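Local structure of putative dehydrogenase (Amycolatopsis orientalis, 5A9T) at the interface of chains A and B. The protein is an imine reductase, an NADPH-dependent oxidoreductase that reduces imines to amines stereoselectively. Numbering follows the deposited sequence. Chains: chain A/B, Putative dehydrogenase.

The interface of chains A and B. Residues chain A 185, 199-200, 203, 207; chain B 219, 223-224, 226-227.
The carboxylate of B:Asp227 meets the first turn of helix 199-228 of chain A with both oxygens. OD1 of B:Asp227 accepts from the backbone N of A:Ala199 at 2.8 Å, and its OD2 from N of A:Ala200 at 2.9 Å. Each oxygen uses its syn lone pair, and the bond to A:Ala200 is the straighter, 160° at hydrogen against 148° for A:Ala199; two-point binding of this kind fixes the carboxylate's rotation. It works as an N-terminal cap supplied by the partner chain, and the helix dipole would probably steady its negative charge. An alanine in place of B:Asp227 would probably leave the two N-H groups of A:Ala199 and A:Ala200 without these acceptors and the helix start less firmly held by chain B.

One turn back along helix 199-228 of chain B, CB of B:Ala223 lies 3.8 Å from CA of A:Ala200 and 3.7 Å from the CG2 methyl of A:Thr203. With OG1 of A:Thr203 between the backbone N and the carbonyl carbon (chi1 71°), the hydroxyl donates to O of A:Ala200 at 2.9 Å within its own helix, and the CG2 methyl, anti to the carbonyl carbon, is turned to chain B.

Farther from the cap, B:Ile219 packs between helices 166-193 and 199-228 of chain A, within the two-fold symmetric interface of the deposited pair, probably the dimer usual for imine reductases. CG2 of B:Ile219 touches CG2 of A:Val207 at 3.7 Å and sits centrally over one face of the A:Phe185 ring, 3.5 Å above the plane, while CD1 of B:Ile219 reaches CB and CG of A:Phe185, each 3.9 Å away.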
# COMPACT_ATOMS: atom_id res chain seq x y z
N PHE A 185 1.53 -6.54 -2.11
CA PHE A 185 0.31 -7.27 -2.36
C PHE A 185 0.56 -8.60 -3.07
O PHE A 185 -0.06 -9.60 -2.73
CB PHE A 185 -0.72 -6.42 -3.13
CG PHE A 185 -1.86 -7.23 -3.60
CD1 PHE A 185 -2.93 -7.51 -2.71
CD2 PHE A 185 -1.91 -7.78 -4.85
CE1 PHE A 185 -3.94 -8.37 -3.10
CE2 PHE A 185 -2.95 -8.60 -5.23
CZ PHE A 185 -3.93 -8.95 -4.37
N ALA A 199 -6.41 -14.72 -5.70
CA ALA A 199 -6.15 -13.33 -5.51
C ALA A 199 -7.42 -12.49 -5.39
O ALA A 199 -7.50 -11.57 -4.59
CB ALA A 199 -5.25 -12.76 -6.61
N ALA A 200 -8.46 -12.81 -6.23
CA ALA A 200 -9.69 -12.02 -6.20
C ALA A 200 -10.47 -12.19 -4.90
O ALA A 200 -10.97 -11.23 -4.36
CB ALA A 200 -10.52 -12.33 -7.42
N THR A 203 -8.34 -10.15 -2.12
CA THR A 203 -8.57 -8.68 -2.09
C THR A 203 -9.67 -8.14 -1.21
O THR A 203 -9.69 -7.02 -0.74
CB THR A 203 -8.83 -8.07 -3.49
OG1 THR A 203 -10.18 -8.53 -3.92
CG2 THR A 203 -7.80 -8.43 -4.42
N VAL A 207 -7.55 -5.49 0.35
CA VAL A 207 -7.81 -4.17 -0.21
C VAL A 207 -9.00 -3.49 0.36
O VAL A 207 -8.91 -2.30 0.69
CB VAL A 207 -7.94 -4.28 -1.78
CG1 VAL A 207 -8.27 -2.91 -2.30
CG2 VAL A 207 -6.63 -4.79 -2.29
N ILE B 219 -5.52 -2.91 -7.96
CA ILE B 219 -5.44 -4.29 -7.50
C ILE B 219 -6.79 -5.05 -7.71
O ILE B 219 -6.80 -6.13 -8.21
CB ILE B 219 -5.04 -4.33 -6.04
CG1 ILE B 219 -3.57 -3.94 -5.92
CG2 ILE B 219 -5.21 -5.77 -5.52
CD1 ILE B 219 -3.12 -3.68 -4.51
N ALA B 223 -7.04 -8.36 -10.12
CA ALA B 223 -6.93 -9.65 -9.40
C ALA B 223 -7.52 -10.85 -10.20
O ALA B 223 -6.93 -11.89 -10.22
CB ALA B 223 -7.47 -9.53 -7.96
N PRO B 224 -8.71 -10.67 -10.88
CA PRO B 224 -9.18 -11.84 -11.68
C PRO B 224 -8.22 -12.20 -12.78
O PRO B 224 -8.18 -13.39 -13.14
CB PRO B 224 -10.57 -11.36 -12.18
CG PRO B 224 -11.02 -10.41 -11.15
CD PRO B 224 -9.74 -9.63 -10.76
N ILE B 226 -4.93 -11.96 -12.60
CA ILE B 226 -3.94 -12.73 -11.90
C ILE B 226 -4.29 -14.18 -11.75
O ILE B 226 -3.52 -15.12 -12.04
CB ILE B 226 -3.51 -12.05 -10.56
CG1 ILE B 226 -2.85 -10.69 -10.81
CG2 ILE B 226 -2.69 -13.03 -9.75
CD1 ILE B 226 -2.78 -9.83 -9.58
N ASP B 227 -5.52 -14.42 -11.29
CA ASP B 227 -5.98 -15.77 -11.09
C ASP B 227 -6.11 -16.55 -12.41
O ASP B 227 -5.84 -17.74 -12.45
CB ASP B 227 -7.35 -15.74 -10.39
CG ASP B 227 -7.23 -15.26 -8.99
OD1 ASP B 227 -6.16 -15.61 -8.36
OD2 ASP B 227 -8.19 -14.57 -8.48